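Local coordinates for bifunctional thiamine biosynthesis protein ThiDN (Methanocaldococcus jannaschii DSM 2661, PDB 2PHP) that probably phosphorylates hydroxymethylpyrimidine and its phosphate and, through its crystallised C-terminal ThiN-family domain, joins the resulting diphosphate to thiazole phosphate to give thiamine phosphate, at residues Ile106-Arg120 / Ile136-Asp150. Numbering follows the deposited sequence.
Sequences IKLLKDKFAVSSFDR and IACEKFGGVPDIIYD
The ring of Y149 has CB of S117 over the centre of one face, 3.8 Å from its centroid; I106 covers the opposite face, its CD1 off-centre 3.8 Å from CD2 of Y149 and its CG2 near CE2, and CG1 of V115 lies at the ring edge, 3.6 Å from CD2. CG of Y149 sits between its backbone N and carbonyl carbon (chi1 78°), which swings the ring across strand 115-117. Replacing Y149 by an alanine is likely to open a gap between I106 and S117 and to leave CG1 of V115 without its aromatic neighbour. The F118 ring takes CB of D150 over one face, 3.7 Å from its centroid, ring and carboxylate lying 5° apart, while CG2 of I148 meets its edge.

The backbones pair as parallel strands: S116 N donates to I147 O and S116 O accepts from Y149 N. At the entrance, A114 O receives both D146 N and I147 N, and A114 N returns a nearly straight 2.8 Å bond to the anti lone pair of D146 OD2. With OG anti to its backbone N (chi1 -175°), S116 donates to A137 O, 2.5 Å away. S116 thus joins its strand to strand 147-150 by backbone and to helix 129-141 by side chain, within one beta-alpha-beta unit. NE of R120 lies 2.7 Å from OD2 of D150 in a salt bridge whose hydrogen bond is bent and weak, and water 1 links R120 NH2 to D150 OD1; R161 pairs with OD1 and G152 N with OD2, so both oxygens are engaged and the carboxylate's rotation is probably fixed.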
ATOM      1  N   ILE B 106     -24.698   0.088  21.684  1.00 36.58           N
ATOM      2  CA  ILE B 106     -25.841   0.941  21.354  1.00 38.23           C
ATOM      3  C   ILE B 106     -26.500   1.496  22.628  1.00 38.91           C
ATOM      4  O   ILE B 106     -26.721   2.705  22.740  1.00 37.77           O
ATOM      5  CB  ILE B 106     -26.898   0.161  20.537  1.00 39.42           C
ATOM      6  CG1 ILE B 106     -26.347  -0.188  19.147  1.00 42.52           C
ATOM      7  CG2 ILE B 106     -28.173   0.975  20.419  1.00 40.11           C
ATOM      8  CD1 ILE B 106     -26.075   1.017  18.258  1.00 42.27           C
ATOM      9  N   LYS B 107     -26.812   0.609  23.577  1.00 38.48           N
ATOM     10  CA  LYS B 107     -27.429   1.025  24.842  1.00 40.21           C
ATOM     11  C   LYS B 107     -26.591   2.097  25.517  1.00 38.81           C
ATOM     12  O   LYS B 107     -27.115   3.087  26.009  1.00 40.93           O
ATOM     13  CB  LYS B 107     -27.570  -0.158  25.805  1.00 41.23           C
ATOM     14  CG  LYS B 107     -28.494  -1.248  25.326  1.00 45.90           C
ATOM     15  CD  LYS B 107     -28.569  -2.381  26.334  1.00 50.04           C
ATOM     16  CE  LYS B 107     -29.429  -3.521  25.806  1.00 52.97           C
ATOM     17  NZ  LYS B 107     -29.419  -4.693  26.729  1.00 55.32           N
ATOM     18  N   LEU B 108     -25.281   1.888  25.544  1.00 38.21           N
ATOM     19  CA  LEU B 108     -24.382   2.848  26.162  1.00 39.70           C
ATOM     20  C   LEU B 108     -24.301   4.150  25.382  1.00 42.24           C
ATOM     21  O   LEU B 108     -23.829   5.153  25.908  1.00 43.39           O
ATOM     22  CB  LEU B 108     -22.976   2.262  26.283  1.00 40.09           C
ATOM     23  CG  LEU B 108     -22.767   1.119  27.274  1.00 39.95           C
ATOM     24  CD1 LEU B 108     -21.303   0.751  27.309  1.00 39.86           C
ATOM     25  CD2 LEU B 108     -23.218   1.556  28.653  1.00 41.38           C
ATOM     26  N   LEU B 109     -24.755   4.135  24.132  1.00 43.06           N
ATOM     27  CA  LEU B 109     -24.700   5.328  23.296  1.00 45.50           C
ATOM     28  C   LEU B 109     -25.978   6.148  23.299  1.00 47.01           C
ATOM     29  O   LEU B 109     -25.924   7.376  23.212  1.00 46.50           O
ATOM     30  CB  LEU B 109     -24.373   4.955  21.846  1.00 44.90           C
ATOM     31  CG  LEU B 109     -22.985   4.420  21.505  1.00 44.17           C
ATOM     32  CD1 LEU B 109     -22.870   4.296  19.990  1.00 45.10           C
ATOM     33  CD2 LEU B 109     -21.914   5.358  22.041  1.00 44.44           C
ATOM     34  N   LYS B 110     -27.120   5.466  23.385  1.00 48.77           N
ATOM     35  CA  LYS B 110     -28.426   6.123  23.368  1.00 51.36           C
ATOM     36  C   LYS B 110     -28.588   7.254  24.379  1.00 52.81           C
ATOM     37  O   LYS B 110     -29.593   7.967  24.372  1.00 54.39           O
ATOM     38  CB  LYS B 110     -29.534   5.084  23.548  1.00 51.02           C
ATOM     39  CG  LYS B 110     -29.658   4.149  22.347  1.00 51.13           C
ATOM     40  CD  LYS B 110     -30.876   3.244  22.428  1.00 51.19           C
ATOM     41  CE  LYS B 110     -31.071   2.491  21.116  1.00 51.83           C
ATOM     42  NZ  LYS B 110     -32.118   1.433  21.188  1.00 50.65           N
ATOM     43  N   ASP B 111     -27.593   7.429  25.236  1.00 54.69           N
ATOM     44  CA  ASP B 111     -27.634   8.491  26.227  1.00 56.12           C
ATOM     45  C   ASP B 111     -26.761   9.678  25.802  1.00 55.74           C
ATOM     46  O   ASP B 111     -26.969  10.809  26.255  1.00 57.07           O
ATOM     47  CB  ASP B 111     -27.167   7.951  27.578  1.00 59.85           C
ATOM     48  CG  ASP B 111     -28.058   6.829  28.095  1.00 64.01           C
ATOM     49  OD1 ASP B 111     -29.255   7.089  28.358  1.00 65.24           O
ATOM     50  OD2 ASP B 111     -27.564   5.687  28.228  1.00 65.49           O
ATOM     51  N   LYS B 112     -25.801   9.423  24.915  1.00 53.84           N
ATOM     52  CA  LYS B 112     -24.885  10.464  24.436  1.00 51.04           C
ATOM     53  C   LYS B 112     -25.140  10.859  22.978  1.00 48.40           C
ATOM     54  O   LYS B 112     -24.638  11.881  22.501  1.00 47.35           O
ATOM     55  CB  LYS B 112     -23.440   9.981  24.580  1.00 53.02           C
ATOM     56  CG  LYS B 112     -23.073   9.594  25.998  1.00 55.75           C
ATOM     57  CD  LYS B 112     -21.720   8.902  26.063  1.00 57.38           C
ATOM     58  CE  LYS B 112     -21.493   8.366  27.476  1.00 57.88           C
ATOM     59  NZ  LYS B 112     -20.106   7.874  27.701  1.00 58.47           N
ATOM     60  N   PHE B 113     -25.926  10.052  22.276  1.00 44.86           N
ATOM     61  CA  PHE B 113     -26.211  10.315  20.873  1.00 42.88           C
ATOM     62  C   PHE B 113     -27.673  10.111  20.509  1.00 41.76           C
ATOM     63  O   PHE B 113     -28.397   9.380  21.186  1.00 41.78           O
ATOM     64  CB  PHE B 113     -25.362   9.386  19.992  1.00 41.99           C
ATOM     65  CG  PHE B 113     -23.892   9.665  20.052  1.00 40.76           C
ATOM     66  CD1 PHE B 113     -23.354  10.761  19.387  1.00 40.56           C
ATOM     67  CD2 PHE B 113     -23.041   8.835  20.771  1.00 41.15           C
ATOM     68  CE1 PHE B 113     -21.985  11.026  19.433  1.00 40.39           C
ATOM     69  CE2 PHE B 113     -21.669   9.093  20.825  1.00 40.85           C
ATOM     70  CZ  PHE B 113     -21.142  10.191  20.152  1.00 39.05           C
ATOM     71  N   ALA B 114     -28.096  10.774  19.437  1.00 40.12           N
ATOM     72  CA  ALA B 114     -29.449  10.623  18.926  1.00 38.64           C
ATOM     73  C   ALA B 114     -29.335   9.364  18.077  1.00 39.14           C
ATOM     74  O   ALA B 114     -28.521   9.305  17.153  1.00 39.40           O
ATOM     75  CB  ALA B 114     -29.828  11.810  18.058  1.00 36.45           C
ATOM     76  N   VAL B 115     -30.141   8.359  18.399  1.00 38.79           N
ATOM     77  CA  VAL B 115     -30.110   7.084  17.694  1.00 38.07           C
ATOM     78  C   VAL B 115     -31.472   6.701  17.118  1.00 38.63           C
ATOM     79  O   VAL B 115     -32.515   6.952  17.721  1.00 39.93           O
ATOM     80  CB  VAL B 115     -29.652   5.950  18.648  1.00 38.23           C
ATOM     81  CG1 VAL B 115     -29.424   4.665  17.870  1.00 37.55           C
ATOM     82  CG2 VAL B 115     -28.394   6.363  19.388  1.00 39.05           C
ATOM     83  N   SER B 116     -31.448   6.089  15.940  1.00 37.00           N
ATOM     84  CA  SER B 116     -32.658   5.633  15.283  1.00 37.12           C
ATOM     85  C   SER B 116     -32.275   4.387  14.492  1.00 37.73           C
ATOM     86  O   SER B 116     -31.092   4.067  14.368  1.00 38.07           O
ATOM     87  CB  SER B 116     -33.211   6.718  14.358  1.00 36.19           C
ATOM     88  OG  SER B 116     -34.451   6.315  13.806  1.00 36.65           O
ATOM     89  N   SER B 117     -33.261   3.685  13.951  1.00 37.75           N
ATOM     90  CA  SER B 117     -32.968   2.465  13.213  1.00 38.97           C
ATOM     91  C   SER B 117     -34.071   2.038  12.246  1.00 38.77           C
ATOM     92  O   SER B 117     -35.068   2.738  12.068  1.00 38.68           O
ATOM     93  CB  SER B 117     -32.703   1.342  14.211  1.00 38.50           C
ATOM     94  OG  SER B 117     -33.813   1.188  15.076  1.00 39.47           O
ATOM     95  N   PHE B 118     -33.863   0.885  11.618  1.00 39.10           N
ATOM     96  CA  PHE B 118     -34.818   0.300  10.681  1.00 39.94           C
ATOM     97  C   PHE B 118     -34.641  -1.216  10.709  1.00 40.66           C
ATOM     98  O   PHE B 118     -33.598  -1.718  11.140  1.00 40.40           O
ATOM     99  CB  PHE B 118     -34.608   0.849   9.258  1.00 39.39           C
ATOM    100  CG  PHE B 118     -33.322   0.413   8.618  1.00 39.90           C
ATOM    101  CD1 PHE B 118     -33.229  -0.814   7.966  1.00 40.51           C
ATOM    102  CD2 PHE B 118     -32.198   1.229   8.671  1.00 38.96           C
ATOM    103  CE1 PHE B 118     -32.028  -1.221   7.375  1.00 39.84           C
ATOM    104  CE2 PHE B 118     -30.999   0.832   8.087  1.00 38.66           C
ATOM    105  CZ  PHE B 118     -30.913  -0.397   7.437  1.00 39.32           C
ATOM    106  N   ASP B 119     -35.660  -1.934  10.244  1.00 41.43           N
ATOM    107  CA  ASP B 119     -35.657  -3.395  10.245  1.00 43.02           C
ATOM    108  C   ASP B 119     -35.651  -3.961   8.833  1.00 42.16           C
ATOM    109  O   ASP B 119     -36.622  -3.796   8.096  1.00 42.37           O
ATOM    110  CB  ASP B 119     -36.903  -3.908  10.977  1.00 45.66           C
ATOM    111  CG  ASP B 119     -36.873  -5.413  11.209  1.00 47.42           C
ATOM    112  OD1 ASP B 119     -36.308  -6.147  10.372  1.00 48.37           O
ATOM    113  OD2 ASP B 119     -37.429  -5.866  12.232  1.00 49.65           O
ATOM    114  N   ARG B 120     -34.573  -4.650   8.469  1.00 41.62           N
ATOM    115  CA  ARG B 120     -34.462  -5.229   7.133  1.00 43.22           C
ATOM    116  C   ARG B 120     -35.647  -6.131   6.789  1.00 44.25           C
ATOM    117  O   ARG B 120     -36.012  -6.256   5.622  1.00 44.03           O
ATOM    118  CB  ARG B 120     -33.140  -6.005   6.987  1.00 41.67           C
ATOM    119  CG  ARG B 120     -31.908  -5.101   6.787  1.00 41.73           C
ATOM    120  CD  ARG B 120     -30.600  -5.891   6.874  1.00 39.22           C
ATOM    121  NE  ARG B 120     -29.411  -5.050   6.731  1.00 37.14           N
ATOM    122  CZ  ARG B 120     -28.943  -4.591   5.571  1.00 34.75           C
ATOM    123  NH1 ARG B 120     -29.552  -4.890   4.434  1.00 31.58           N
ATOM    124  NH2 ARG B 120     -27.865  -3.817   5.550  1.00 34.17           N
ATOM    125  N   ILE B 136     -36.917   5.625   6.624  1.00 41.06           N
ATOM    126  CA  ILE B 136     -37.675   5.139   7.776  1.00 41.58           C
ATOM    127  C   ILE B 136     -37.067   5.610   9.098  1.00 41.04           C
ATOM    128  O   ILE B 136     -37.765   6.145   9.962  1.00 41.49           O
ATOM    129  CB  ILE B 136     -37.729   3.596   7.811  1.00 43.76           C
ATOM    130  CG1 ILE B 136     -38.572   3.071   6.650  1.00 45.65           C
ATOM    131  CG2 ILE B 136     -38.307   3.125   9.140  1.00 45.21           C
ATOM    132  CD1 ILE B 136     -40.012   3.539   6.682  1.00 46.26           C
ATOM    133  N   ALA B 137     -35.762   5.400   9.251  1.00 40.23           N
ATOM    134  CA  ALA B 137     -35.053   5.788  10.462  1.00 40.37           C
ATOM    135  C   ALA B 137     -35.177   7.279  10.744  1.00 41.22           C
ATOM    136  O   ALA B 137     -35.322   7.692  11.895  1.00 41.87           O
ATOM    137  CB  ALA B 137     -33.576   5.404  10.352  1.00 40.01           C
ATOM    138  N   CYS B 138     -35.104   8.091   9.698  1.00 40.70           N
ATOM    139  CA  CYS B 138     -35.210   9.527   9.880  1.00 42.87           C
ATOM    140  C   CYS B 138     -36.653   9.958  10.181  1.00 43.88           C
ATOM    141  O   CYS B 138     -36.882  10.767  11.082  1.00 43.55           O
ATOM    142  CB  CYS B 138     -34.650  10.253   8.647  1.00 42.13           C
ATOM    143  SG  CYS B 138     -32.825  10.139   8.510  1.00 39.84           S
ATOM    144  N   GLU B 139     -37.621   9.407   9.451  1.00 45.63           N
ATOM    145  CA  GLU B 139     -39.024   9.755   9.684  1.00 47.40           C
ATOM    146  C   GLU B 139     -39.410   9.347  11.105  1.00 47.19           C
ATOM    147  O   GLU B 139     -40.189  10.027  11.767  1.00 47.69           O
ATOM    148  CB  GLU B 139     -39.938   9.048   8.671  1.00 47.51           C
ATOM    149  CG  GLU B 139     -39.585   9.339   7.217  1.00 50.73           C
ATOM    150  CD  GLU B 139     -40.596   8.775   6.229  1.00 52.57           C
ATOM    151  OE1 GLU B 139     -41.076   7.640   6.440  1.00 53.85           O
ATOM    152  OE2 GLU B 139     -40.899   9.463   5.228  1.00 53.32           O
ATOM    153  N   LYS B 140     -38.847   8.239  11.572  1.00 47.12           N
ATOM    154  CA  LYS B 140     -39.127   7.738  12.912  1.00 46.49           C
ATOM    155  C   LYS B 140     -38.519   8.640  13.987  1.00 46.53           C
ATOM    156  O   LYS B 140     -39.060   8.756  15.088  1.00 45.94           O
ATOM    157  CB  LYS B 140     -38.576   6.317  13.063  1.00 47.52           C
ATOM    158  CG  LYS B 140     -38.714   5.748  14.463  1.00 48.76           C
ATOM    159  CD  LYS B 140     -37.845   4.506  14.673  1.00 51.31           C
ATOM    160  CE  LYS B 140     -38.374   3.263  13.952  1.00 52.45           C
ATOM    161  NZ  LYS B 140     -38.368   3.361  12.463  1.00 53.83           N
ATOM    162  N   PHE B 141     -37.396   9.275  13.662  1.00 45.33           N
ATOM    163  CA  PHE B 141     -36.706  10.156  14.601  1.00 44.01           C
ATOM    164  C   PHE B 141     -37.182  11.603  14.485  1.00 44.06           C
ATOM    165  O   PHE B 141     -37.003  12.399  15.408  1.00 45.16           O
ATOM    166  CB  PHE B 141     -35.199  10.091  14.343  1.00 43.30           C
ATOM    167  CG  PHE B 141     -34.384  10.986  15.229  1.00 42.55           C
ATOM    168  CD1 PHE B 141     -34.197  10.678  16.574  1.00 42.26           C
ATOM    169  CD2 PHE B 141     -33.789  12.136  14.715  1.00 43.17           C
ATOM    170  CE1 PHE B 141     -33.429  11.503  17.399  1.00 41.80           C
ATOM    171  CE2 PHE B 141     -33.018  12.968  15.529  1.00 42.35           C
ATOM    172  CZ  PHE B 141     -32.837  12.651  16.875  1.00 42.08           C
ATOM    173  N   GLY B 142     -37.786  11.937  13.350  1.00 43.50           N
ATOM    174  CA  GLY B 142     -38.260  13.292  13.137  1.00 44.26           C
ATOM    175  C   GLY B 142     -37.120  14.177  12.661  1.00 44.75           C
ATOM    176  O   GLY B 142     -37.123  15.393  12.876  1.00 44.86           O
ATOM    177  N   GLY B 143     -36.142  13.551  12.009  1.00 43.27           N
ATOM    178  CA  GLY B 143     -34.985  14.266  11.501  1.00 40.89           C
ATOM    179  C   GLY B 143     -33.825  13.308  11.279  1.00 40.08           C
ATOM    180  O   GLY B 143     -34.024  12.093  11.239  1.00 41.27           O
ATOM    181  N   VAL B 144     -32.618  13.849  11.140  1.00 37.24           N
ATOM    182  CA  VAL B 144     -31.424  13.031  10.933  1.00 34.21           C
ATOM    183  C   VAL B 144     -30.707  12.864  12.266  1.00 34.08           C
ATOM    184  O   VAL B 144     -30.273  13.839  12.873  1.00 33.95           O
ATOM    185  CB  VAL B 144     -30.464  13.697   9.920  1.00 32.04           C
ATOM    186  CG1 VAL B 144     -29.213  12.849   9.754  1.00 30.28           C
ATOM    187  CG2 VAL B 144     -31.172  13.887   8.588  1.00 28.86           C
ATOM    188  N   PRO B 145     -30.591  11.620  12.751  1.00 33.47           N
ATOM    189  CA  PRO B 145     -29.915  11.382  14.028  1.00 33.98           C
ATOM    190  C   PRO B 145     -28.405  11.279  13.848  1.00 34.57           C
ATOM    191  O   PRO B 145     -27.896  11.448  12.741  1.00 34.67           O
ATOM    192  CB  PRO B 145     -30.524  10.064  14.489  1.00 33.11           C
ATOM    193  CG  PRO B 145     -30.679   9.318  13.187  1.00 31.69           C
ATOM    194  CD  PRO B 145     -31.230  10.388  12.252  1.00 33.33           C
ATOM    195  N   ASP B 146     -27.701  11.010  14.943  1.00 34.42           N
ATOM    196  CA  ASP B 146     -26.254  10.851  14.899  1.00 34.75           C
ATOM    197  C   ASP B 146     -25.954   9.435  14.426  1.00 34.50           C
ATOM    198  O   ASP B 146     -24.931   9.176  13.796  1.00 34.97           O
ATOM    199  CB  ASP B 146     -25.650  11.009  16.291  1.00 35.19           C
ATOM    200  CG  ASP B 146     -25.830  12.399  16.852  1.00 37.51           C
ATOM    201  OD1 ASP B 146     -25.235  13.343  16.295  1.00 36.33           O
ATOM    202  OD2 ASP B 146     -26.564  12.537  17.849  1.00 38.82           O
ATOM    203  N   ILE B 147     -26.869   8.523  14.735  1.00 33.36           N
ATOM    204  CA  ILE B 147     -26.685   7.121  14.405  1.00 31.55           C
ATOM    205  C   ILE B 147     -27.921   6.436  13.847  1.00 32.26           C
ATOM    206  O   ILE B 147     -29.039   6.636  14.331  1.00 32.20           O
ATOM    207  CB  ILE B 147     -26.240   6.339  15.665  1.00 31.92           C
ATOM    208  CG1 ILE B 147     -24.923   6.911  16.194  1.00 33.08           C
ATOM    209  CG2 ILE B 147     -26.128   4.867  15.354  1.00 29.78           C
ATOM    210  CD1 ILE B 147     -24.472   6.311  17.514  1.00 36.96           C
ATOM    211  N   ILE B 148     -27.695   5.630  12.817  1.00 29.63           N
ATOM    212  CA  ILE B 148     -28.735   4.842  12.195  1.00 29.91           C
ATOM    213  C   ILE B 148     -28.129   3.443  12.161  1.00 31.39           C
ATOM    214  O   ILE B 148     -27.098   3.212  11.525  1.00 30.60           O
ATOM    215  CB  ILE B 148     -29.048   5.304  10.756  1.00 30.67           C
ATOM    216  CG1 ILE B 148     -29.701   6.689  10.782  1.00 30.03           C
ATOM    217  CG2 ILE B 148     -29.992   4.318  10.089  1.00 30.37           C
ATOM    218  CD1 ILE B 148     -30.128   7.183   9.428  1.00 32.53           C
ATOM    219  N   TYR B 149     -28.747   2.515  12.876  1.00 32.20           N
ATOM    220  CA  TYR B 149     -28.235   1.159  12.917  1.00 32.31           C
ATOM    221  C   TYR B 149     -29.350   0.208  12.547  1.00 32.13           C
ATOM    222  O   TYR B 149     -30.501   0.610  12.439  1.00 33.01           O
ATOM    223  CB  TYR B 149     -27.717   0.842  14.325  1.00 34.54           C
ATOM    224  CG  TYR B 149     -28.796   0.530  15.351  1.00 36.69           C
ATOM    225  CD1 TYR B 149     -29.349  -0.750  15.445  1.00 38.37           C
ATOM    226  CD2 TYR B 149     -29.257   1.509  16.234  1.00 38.51           C
ATOM    227  CE1 TYR B 149     -30.329  -1.049  16.394  1.00 37.93           C
ATOM    228  CE2 TYR B 149     -30.238   1.220  17.185  1.00 37.37           C
ATOM    229  CZ  TYR B 149     -30.768  -0.060  17.260  1.00 39.48           C
ATOM    230  OH  TYR B 149     -31.734  -0.348  18.200  1.00 38.88           O
ATOM    231  N   ASP B 150     -28.994  -1.047  12.321  1.00 31.76           N
ATOM    232  CA  ASP B 150     -29.973  -2.075  12.019  1.00 32.74           C
ATOM    233  C   ASP B 150     -29.362  -3.379  12.514  1.00 34.38           C
ATOM    234  O   ASP B 150     -28.135  -3.536  12.520  1.00 34.20           O
ATOM    235  CB  ASP B 150     -30.312  -2.119  10.519  1.00 32.61           C
ATOM    236  CG  ASP B 150     -29.267  -2.850   9.691  1.00 34.38           C
ATOM    237  OD1 ASP B 150     -28.156  -2.311   9.511  1.00 34.74           O
ATOM    238  OD2 ASP B 150     -29.571  -3.966   9.222  1.00 32.16           O
TER
HETATM  239  O   HOH W   1     -26.580  -4.009   8.011  1.00 27.50           O